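Long-range contacts in cellulase (Bacteroides salanitronis, PDB 6WQY), which is the glycoside hydrolase family 5 domain of a longer protein and probably cleaves internal linkages of cellulose as a broad-specificity endoglucanase: residues A59-A68 / V104-L113; A249-D257 / W281-F291. One frame throughout, in Å; residues are numbered along the deposited sequence. Where two conformers were deposited one is given.

Contact 1 (A59-A68 / V104-L113); sequences ATQALFDALA and VVGYAESAGL
Phe64 and Tyr107 bring helix 61-70 against helix 95-110. Tyr107 CB lies over one face of the Phe64 ring, 3.5 Å from Phe64 CD1, while Leu113 CD1 sits at the ring's edge and Val104 CG1 meets Phe64 CZ at 3.7 Å. The two rings are oblique, with planes 48° apart. Over the centre of the Tyr107 ring stands Gln61 N, 3.8 Å from Tyr107 CG, so the Thr60-Gln61 peptide that opens helix 61-70 rests on that face.

On the polar flank, a CG anti to the backbone N (chi1 -175°) and a bend at chi2 fold the Gln61 amide onto the neighbouring helix. Gln61 NE2 donates to Tyr107 O at 3.0 Å, a carbonyl that also accepts from Ala111 N, and to Asp65 OD1 at 3.0 Å, from above the carboxylate plane. Two bonds on one nitrogen probably hold the amide in this rotation.

Farther out, Arg100 bonds both Tyr107 OH and Ala59 O, and Val75 of strand 74-77 touches Phe64 and Leu113. A Schellman motif at Gly112 turns the chain toward that strand's neighbour, 114-118. The axes of residues 61-68 and 104-110 come within 8.6 Å and cross at -37°, the packing of successive outer helices in a TIM barrel.

Contact 2 (A249-D257 / W281-F291); sequences AVHFYDPID and WGDEDNVTGQF
Pro255 and Gly282 bring the two backbones to 5.0 Å between CA atoms, where a cis peptide bond before Pro255 faces the positive-phi turn of Gly282 that leads into helix 284-299. This is one strand-to-helix unit of the TIM barrel, the sixth strand (246-251) and the outer helix that follows it. Gly282, with no side chain, lets Pro255 sit close.

Phe252 is the apolar centre of the contact. Swung opposite the backbone N (chi1 -178°), its ring presents one face to the edge of Phe291 in an edge-to-face pair, centroids 4.8 Å apart and planes at 65°. Asp254 N lies over the centre of the opposite face, and Val287 CG2 approaches Phe252 CZ at 4.1 Å. An alanine here would take away the face that receives Phe291, and would probably leave that ring free to shift and a gap beside Val287. Ile307 of strand 305-310 touches both phenylalanines from the barrel side.

Nearer the surface, Pro255 CB makes a CH-pi contact over the five-membered ring of Trp281, 4.0 Å from its centroid, while Trp281 CH2 reaches Asp254 CG at 3.5 Å. Asn286 ND2 donates at 3.1 Å to the anti lone pair of Asp254 OD2, which lies nearly in the amide plane of Asn286. The same Asn286 ND2 also donates to a water that in turn donates to Asp254 O and Gly282 O.

From the N terminus, the chain passes strand 34-37 and a stretch holding the short hairpin 44-45/48-49 before it forms helix 61-70. Contact 1 closes the loop that runs from there through strand 74-77 to helix 95-110. Contact 2 follows much later: the chain leaves strand 246-251, makes a long, mostly irregular excursion, and comes back at the start of helix 284-299. The two contacts are therefore in series, neither nesting nor crossing. The centres of contact 1 and contact 2 lie about 30 Å apart, on opposite sides of the chain's centre. Together they illustrate two ways of building a barrel: lateral packing between neighbouring units, and closure within a single unit.

Contact 1 (A59-A68 / V104-L113)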
loop_
_atom_site.group_PDB
_atom_site.type_symbol
_atom_site.label_atom_id
_atom_site.label_comp_id
_atom_site.label_asym_id
_atom_site.label_seq_id
_atom_site.Cartn_x
_atom_site.Cartn_y
_atom_site.Cartn_z
ATOM N N ALA A 59 4.135 -14.335 -10.838
ATOM C CA ALA A 59 2.896 -14.560 -10.099
ATOM C C ALA A 59 1.875 -15.277 -10.972
ATOM O O ALA A 59 1.868 -15.134 -12.199
ATOM C CB ALA A 59 2.328 -13.231 -9.604
ATOM N N THR A 60 0.978 -16.030 -10.319
ATOM C CA THR A 60 0.042 -16.909 -11.002
ATOM C C THR A 60 -1.342 -16.834 -10.367
ATOM O O THR A 60 -1.510 -16.381 -9.233
ATOM C CB THR A 60 0.499 -18.363 -10.857
ATOM O OG1 THR A 60 0.529 -18.656 -9.444
ATOM C CG2 THR A 60 1.862 -18.586 -11.482
ATOM N N GLN A 61 -2.328 -17.357 -11.103
ATOM C CA GLN A 61 -3.651 -17.555 -10.522
ATOM C C GLN A 61 -3.580 -18.416 -9.271
ATOM O O GLN A 61 -4.317 -18.188 -8.308
ATOM C CB GLN A 61 -4.586 -18.196 -11.548
ATOM C CG GLN A 61 -6.014 -18.333 -11.062
ATOM C CD GLN A 61 -6.667 -16.983 -10.895
ATOM O OE1 GLN A 61 -6.849 -16.249 -11.861
ATOM N NE2 GLN A 61 -6.959 -16.616 -9.663
ATOM N N ALA A 62 -2.705 -19.423 -9.268
ATOM C CA ALA A 62 -2.606 -20.314 -8.122
ATOM C C ALA A 62 -2.287 -19.547 -6.845
ATOM O O ALA A 62 -2.797 -19.878 -5.769
ATOM C CB ALA A 62 -1.561 -21.400 -8.369
ATOM N N LEU A 63 -1.436 -18.526 -6.930
ATOM C CA LEU A 63 -1.154 -17.702 -5.755
ATOM C C LEU A 63 -2.423 -17.027 -5.253
ATOM O O LEU A 63 -2.722 -17.049 -4.058
ATOM C CB LEU A 63 -0.093 -16.646 -6.073
ATOM C CG LEU A 63 0.062 -15.575 -4.986
ATOM C CD1 LEU A 63 0.608 -16.149 -3.680
ATOM C CD2 LEU A 63 0.896 -14.423 -5.495
ATOM N N PHE A 64 -3.166 -16.386 -6.151
ATOM C CA PHE A 64 -4.345 -15.633 -5.732
ATOM C C PHE A 64 -5.429 -16.546 -5.195
ATOM O O PHE A 64 -6.111 -16.191 -4.228
ATOM C CB PHE A 64 -4.795 -14.715 -6.867
ATOM C CG PHE A 64 -3.903 -13.516 -7.018
ATOM C CD1 PHE A 64 -2.691 -13.603 -7.677
ATOM C CD2 PHE A 64 -4.264 -12.304 -6.458
ATOM C CE1 PHE A 64 -1.861 -12.497 -7.772
ATOM C CE2 PHE A 64 -3.461 -11.199 -6.562
ATOM C CZ PHE A 64 -2.253 -11.293 -7.215
ATOM N N ASP A 65 -5.573 -17.739 -5.769
ATOM C CA ASP A 65 -6.500 -18.708 -5.210
ATOM C C ASP A 65 -6.100 -19.071 -3.788
ATOM O O ASP A 65 -6.952 -19.202 -2.900
ATOM C CB ASP A 65 -6.504 -19.966 -6.075
ATOM C CG ASP A 65 -7.155 -19.776 -7.429
ATOM O OD1 ASP A 65 -7.794 -18.740 -7.683
ATOM O OD2 ASP A 65 -7.031 -20.707 -8.260
ATOM N N ALA A 66 -4.791 -19.231 -3.556
ATOM C CA ALA A 66 -4.299 -19.559 -2.228
ATOM C C ALA A 66 -4.547 -18.416 -1.251
ATOM O O ALA A 66 -4.900 -18.661 -0.089
ATOM C CB ALA A 66 -2.813 -19.919 -2.286
ATOM N N LEU A 67 -4.366 -17.166 -1.689
ATOM C CA LEU A 67 -4.627 -16.029 -0.804
ATOM C C LEU A 67 -6.089 -16.011 -0.369
ATOM O O LEU A 67 -6.402 -15.785 0.805
ATOM C CB LEU A 67 -4.284 -14.729 -1.522
ATOM C CG LEU A 67 -2.804 -14.518 -1.820
ATOM C CD1 LEU A 67 -2.606 -13.342 -2.746
ATOM C CD2 LEU A 67 -2.008 -14.315 -0.548
ATOM N N ALA A 68 -7.004 -16.216 -1.320
ATOM C CA ALA A 68 -8.424 -16.236 -0.997
ATOM C C ALA A 68 -8.753 -17.411 -0.089
ATOM O O ALA A 68 -9.492 -17.260 0.894
ATOM C CB ALA A 68 -9.251 -16.288 -2.281
ATOM N N VAL A 104 -2.506 -9.832 -13.660
ATOM C CA VAL A 104 -2.429 -9.973 -12.213
ATOM C C VAL A 104 -3.697 -9.434 -11.557
ATOM O O VAL A 104 -4.243 -10.070 -10.649
ATOM C CB VAL A 104 -1.136 -9.326 -11.686
ATOM C CG1 VAL A 104 -1.059 -9.443 -10.173
ATOM C CG2 VAL A 104 0.077 -9.995 -12.319
ATOM N N VAL A 105 -4.204 -8.290 -12.023
ATOM C CA VAL A 105 -5.518 -7.817 -11.582
ATOM C C VAL A 105 -6.574 -8.887 -11.804
ATOM O O VAL A 105 -7.437 -9.123 -10.950
ATOM C CB VAL A 105 -5.878 -6.504 -12.305
ATOM C CG1 VAL A 105 -7.341 -6.159 -12.099
ATOM C CG2 VAL A 105 -4.992 -5.371 -11.824
ATOM N N GLY A 106 -6.526 -9.549 -12.958
ATOM C CA GLY A 106 -7.493 -10.590 -13.262
ATOM C C GLY A 106 -7.393 -11.797 -12.366
ATOM O O GLY A 106 -8.410 -12.430 -12.067
ATOM N N TYR A 107 -6.183 -12.132 -11.908
ATOM C CA TYR A 107 -6.055 -13.220 -10.946
ATOM C C TYR A 107 -6.807 -12.871 -9.669
ATOM O O TYR A 107 -7.504 -13.709 -9.092
ATOM C CB TYR A 107 -4.593 -13.457 -10.568
ATOM C CG TYR A 107 -3.628 -13.851 -11.654
ATOM C CD1 TYR A 107 -4.027 -14.496 -12.816
ATOM C CD2 TYR A 107 -2.281 -13.563 -11.502
ATOM C CE1 TYR A 107 -3.095 -14.843 -13.797
ATOM C CE2 TYR A 107 -1.359 -13.906 -12.454
ATOM C CZ TYR A 107 -1.759 -14.533 -13.603
ATOM O OH TYR A 107 -0.803 -14.854 -14.556
ATOM N N ALA A 108 -6.649 -11.634 -9.195
ATOM C CA ALA A 108 -7.355 -11.210 -7.992
ATOM C C ALA A 108 -8.857 -11.239 -8.214
ATOM O O ALA A 108 -9.611 -11.742 -7.373
ATOM C CB ALA A 108 -6.902 -9.807 -7.596
ATOM N N GLU A 109 -9.309 -10.729 -9.355
ATOM C CA GLU A 109 -10.726 -10.691 -9.649
ATOM C C GLU A 109 -11.306 -12.098 -9.644
ATOM O O GLU A 109 -12.343 -12.352 -9.025
ATOM C CB GLU A 109 -10.947 -10.041 -11.011
ATOM C CG GLU A 109 -12.405 -9.739 -11.293
ATOM C CD GLU A 109 -12.628 -9.083 -12.638
ATOM O OE1 GLU A 109 -11.691 -9.067 -13.459
ATOM O OE2 GLU A 109 -13.743 -8.582 -12.868
ATOM N N SER A 110 -10.639 -13.023 -10.340
ATOM C CA SER A 110 -11.101 -14.403 -10.451
ATOM C C SER A 110 -11.223 -15.054 -9.083
ATOM O O SER A 110 -12.145 -15.837 -8.838
ATOM C CB SER A 110 -10.116 -15.184 -11.326
ATOM O OG SER A 110 -10.427 -16.570 -11.320
ATOM N N ALA A 111 -10.281 -14.769 -8.194
ATOM C CA ALA A 111 -10.261 -15.338 -6.855
ATOM C C ALA A 111 -11.192 -14.643 -5.883
ATOM O O ALA A 111 -11.245 -15.050 -4.714
ATOM C CB ALA A 111 -8.831 -15.342 -6.315
ATOM N N GLY A 112 -11.931 -13.626 -6.315
ATOM C CA GLY A 112 -12.865 -12.963 -5.429
ATOM C C GLY A 112 -12.219 -12.011 -4.455
ATOM O O GLY A 112 -12.753 -11.796 -3.364
ATOM N N LEU A 113 -11.081 -11.438 -4.817
ATOM C CA LEU A 113 -10.351 -10.499 -3.984
ATOM C C LEU A 113 -10.508 -9.086 -4.526
ATOM O O LEU A 113 -10.657 -8.876 -5.736
ATOM C CB LEU A 113 -8.869 -10.874 -3.974
ATOM C CG LEU A 113 -8.548 -12.259 -3.416
ATOM C CD1 LEU A 113 -7.174 -12.723 -3.844
ATOM C CD2 LEU A 113 -8.652 -12.242 -1.896
HETATM O O HOH W 1 -9.860 -18.504 -9.445
#

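Contact 2 (A249-D257 / W281-F291)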
loop_
_atom_site.group_PDB
_atom_site.type_symbol
_atom_site.label_atom_id
_atom_site.label_comp_id
_atom_site.label_asym_id
_atom_site.label_seq_id
_atom_site.Cartn_x
_atom_site.Cartn_y
_atom_site.Cartn_z
ATOM N N ALA A 249 -3.853 6.858 2.202
ATOM C CA ALA A 249 -2.931 5.737 2.323
ATOM C C ALA A 249 -1.769 6.105 3.233
ATOM O O ALA A 249 -1.116 7.121 3.009
ATOM C CB ALA A 249 -2.379 5.371 0.942
ATOM N N VAL A 250 -1.492 5.260 4.245
ATOM C CA VAL A 250 -0.295 5.380 5.072
ATOM C C VAL A 250 0.392 4.020 5.130
ATOM O O VAL A 250 -0.215 2.984 4.876
ATOM C CB VAL A 250 -0.585 5.902 6.493
ATOM C CG1 VAL A 250 -1.137 7.317 6.441
ATOM C CG2 VAL A 250 -1.509 4.978 7.247
ATOM N N HIS A 251 1.669 4.031 5.501
ATOM C CA HIS A 251 2.414 2.802 5.769
ATOM C C HIS A 251 2.849 2.814 7.226
ATOM O O HIS A 251 3.083 3.881 7.805
ATOM C CB HIS A 251 3.639 2.660 4.850
ATOM C CG HIS A 251 3.283 2.522 3.399
ATOM N ND1 HIS A 251 4.217 2.496 2.388
ATOM C CD2 HIS A 251 2.083 2.384 2.793
ATOM C CE1 HIS A 251 3.607 2.354 1.219
ATOM N NE2 HIS A 251 2.307 2.285 1.432
ATOM N N PHE A 252 2.958 1.624 7.825
ATOM C CA PHE A 252 3.250 1.533 9.250
ATOM C C PHE A 252 4.114 0.316 9.531
ATOM O O PHE A 252 3.612 -0.812 9.516
ATOM C CB PHE A 252 1.973 1.461 10.090
ATOM C CG PHE A 252 2.234 1.416 11.567
ATOM C CD1 PHE A 252 2.517 2.580 12.270
ATOM C CD2 PHE A 252 2.215 0.215 12.262
ATOM C CE1 PHE A 252 2.755 2.545 13.628
ATOM C CE2 PHE A 252 2.457 0.179 13.618
ATOM C CZ PHE A 252 2.727 1.342 14.297
ATOM N N TYR A 253 5.380 0.561 9.841
ATOM C CA TYR A 253 6.333 -0.482 10.191
ATOM C C TYR A 253 6.948 -0.246 11.568
ATOM O O TYR A 253 7.920 -0.924 11.941
ATOM C CB TYR A 253 7.445 -0.555 9.159
ATOM C CG TYR A 253 7.056 -1.057 7.786
ATOM C CD1 TYR A 253 6.871 -2.415 7.572
ATOM C CD2 TYR A 253 6.929 -0.192 6.705
ATOM C CE1 TYR A 253 6.586 -2.904 6.314
ATOM C CE2 TYR A 253 6.623 -0.676 5.445
ATOM C CZ TYR A 253 6.461 -2.035 5.250
ATOM O OH TYR A 253 6.244 -2.590 4.013
ATOM N N ASP A 254 6.415 0.688 12.348
ATOM C CA ASP A 254 7.103 1.080 13.569
ATOM C C ASP A 254 7.179 -0.093 14.545
ATOM O O ASP A 254 6.161 -0.749 14.788
ATOM C CB ASP A 254 6.359 2.206 14.289
ATOM C CG ASP A 254 6.331 3.513 13.533
ATOM O OD1 ASP A 254 6.998 3.651 12.478
ATOM O OD2 ASP A 254 5.633 4.448 14.049
ATOM N N PRO A 255 8.333 -0.347 15.178
ATOM C CA PRO A 255 9.651 0.263 14.945
ATOM C C PRO A 255 10.389 -0.547 13.879
ATOM O O PRO A 255 10.556 -1.770 14.053
ATOM C CB PRO A 255 10.329 0.159 16.311
ATOM C CG PRO A 255 9.720 -1.069 16.941
ATOM C CD PRO A 255 8.384 -1.324 16.282
ATOM N N ILE A 256 10.826 0.098 12.794
ATOM C CA ILE A 256 11.406 -0.634 11.673
ATOM C C ILE A 256 12.628 -1.442 12.080
ATOM O O ILE A 256 12.895 -2.501 11.497
ATOM C CB ILE A 256 11.687 0.323 10.497
ATOM C CG1 ILE A 256 12.121 -0.441 9.245
ATOM C CG2 ILE A 256 12.721 1.362 10.872
ATOM C CD1 ILE A 256 11.050 -1.304 8.632
ATOM N N ASP A 257 13.406 -0.979 13.060
ATOM C CA ASP A 257 14.552 -1.782 13.471
ATOM C C ASP A 257 14.121 -3.170 13.927
ATOM O O ASP A 257 14.861 -4.140 13.727
ATOM C CB ASP A 257 15.328 -1.079 14.590
ATOM C CG ASP A 257 16.159 0.089 14.084
ATOM O OD1 ASP A 257 16.210 0.316 12.853
ATOM O OD2 ASP A 257 16.760 0.791 14.928
ATOM N N TRP A 281 12.004 2.085 21.397
ATOM C CA TRP A 281 10.750 2.800 21.213
ATOM C C TRP A 281 9.801 1.880 20.460
ATOM O O TRP A 281 10.155 0.761 20.079
ATOM C CB TRP A 281 10.981 4.104 20.441
ATOM C CG TRP A 281 11.263 3.860 18.995
ATOM C CD1 TRP A 281 12.422 3.369 18.455
ATOM C CD2 TRP A 281 10.370 4.085 17.898
ATOM N NE1 TRP A 281 12.299 3.271 17.097
ATOM C CE2 TRP A 281 11.050 3.703 16.726
ATOM C CE3 TRP A 281 9.063 4.570 17.788
ATOM C CZ2 TRP A 281 10.474 3.799 15.461
ATOM C CZ3 TRP A 281 8.495 4.657 16.534
ATOM C CH2 TRP A 281 9.204 4.281 15.386
ATOM N N GLY A 282 8.578 2.353 20.252
ATOM C CA GLY A 282 7.690 1.728 19.290
ATOM C C GLY A 282 6.872 0.558 19.787
ATOM O O GLY A 282 6.487 -0.296 18.981
ATOM N N ASP A 283 6.594 0.498 21.086
ATOM C CA ASP A 283 5.792 -0.584 21.660
ATOM C C ASP A 283 4.302 -0.306 21.520
ATOM O O ASP A 283 3.897 0.474 20.649
ATOM C CB ASP A 283 6.276 -0.849 23.089
ATOM C CG ASP A 283 7.702 -1.383 23.100
ATOM O OD1 ASP A 283 7.973 -2.373 22.394
ATOM O OD2 ASP A 283 8.547 -0.797 23.818
ATOM N N GLU A 284 3.481 -0.968 22.332
ATOM C CA GLU A 284 2.038 -0.953 22.123
ATOM C C GLU A 284 1.466 0.454 22.089
ATOM O O GLU A 284 0.551 0.736 21.300
ATOM C CB GLU A 284 1.351 -1.743 23.247
ATOM C CG GLU A 284 1.607 -3.250 23.245
ATOM C CD GLU A 284 2.863 -3.693 23.983
ATOM O OE1 GLU A 284 3.778 -2.867 24.226
ATOM O OE2 GLU A 284 2.927 -4.907 24.342
ATOM N N ASP A 285 1.966 1.338 22.963
ATOM C CA ASP A 285 1.441 2.695 23.043
ATOM C C ASP A 285 1.737 3.492 21.780
ATOM O O ASP A 285 1.009 4.446 21.466
ATOM C CB ASP A 285 2.005 3.409 24.271
ATOM C CG ASP A 285 3.522 3.439 24.288
ATOM O OD1 ASP A 285 4.144 2.376 24.085
ATOM O OD2 ASP A 285 4.093 4.529 24.512
ATOM N N ASN A 286 2.805 3.151 21.053
ATOM C CA ASN A 286 3.049 3.799 19.771
ATOM C C ASN A 286 2.036 3.348 18.724
ATOM O O ASN A 286 1.582 4.156 17.902
ATOM C CB ASN A 286 4.470 3.544 19.278
ATOM C CG ASN A 286 4.770 4.302 18.003
ATOM O OD1 ASN A 286 4.857 5.539 18.019
ATOM N ND2 ASN A 286 4.906 3.588 16.898
ATOM N N VAL A 287 1.683 2.062 18.718
ATOM C CA VAL A 287 0.684 1.584 17.770
ATOM C C VAL A 287 -0.629 2.327 17.968
ATOM O O VAL A 287 -1.202 2.899 17.029
ATOM C CB VAL A 287 0.481 0.065 17.916
ATOM C CG1 VAL A 287 -0.583 -0.406 16.925
ATOM C CG2 VAL A 287 1.769 -0.699 17.721
ATOM N N THR A 288 -1.144 2.313 19.194
ATOM C CA THR A 288 -2.428 2.966 19.433
ATOM C C THR A 288 -2.310 4.481 19.331
ATOM O O THR A 288 -3.236 5.145 18.842
ATOM C CB THR A 288 -3.020 2.549 20.779
ATOM O OG1 THR A 288 -2.085 2.834 21.810
ATOM C CG2 THR A 288 -3.343 1.065 20.790
ATOM N N GLY A 289 -1.182 5.052 19.758
ATOM C CA GLY A 289 -1.020 6.489 19.648
ATOM C C GLY A 289 -1.000 6.973 18.214
ATOM O O GLY A 289 -1.604 7.998 17.873
ATOM N N GLN A 290 -0.286 6.258 17.348
ATOM C CA GLN A 290 -0.228 6.640 15.943
ATOM C C GLN A 290 -1.563 6.402 15.261
ATOM O O GLN A 290 -2.015 7.235 14.464
ATOM C CB GLN A 290 0.893 5.878 15.246
ATOM C CG GLN A 290 2.277 6.259 15.728
ATOM C CD GLN A 290 2.540 7.738 15.551
ATOM O OE1 GLN A 290 2.350 8.523 16.476
ATOM N NE2 GLN A 290 2.971 8.124 14.358
ATOM N N PHE A 291 -2.198 5.260 15.524
ATOM C CA PHE A 291 -3.477 5.003 14.871
ATOM C C PHE A 291 -4.552 5.967 15.386
ATOM O O PHE A 291 -5.476 6.320 14.632
ATOM C CB PHE A 291 -3.904 3.543 15.028
ATOM C CG PHE A 291 -3.044 2.549 14.285
ATOM C CD1 PHE A 291 -1.932 2.923 13.559
ATOM C CD2 PHE A 291 -3.376 1.206 14.323
ATOM C CE1 PHE A 291 -1.157 1.971 12.901
ATOM C CE2 PHE A 291 -2.610 0.254 13.678
ATOM C CZ PHE A 291 -1.505 0.633 12.971
HETATM O O HOH W 2 4.836 0.670 16.941
HETATM O O HOH W 3 3.623 5.917 12.593
HETATM O O HOH W 4 15.199 1.832 16.887
#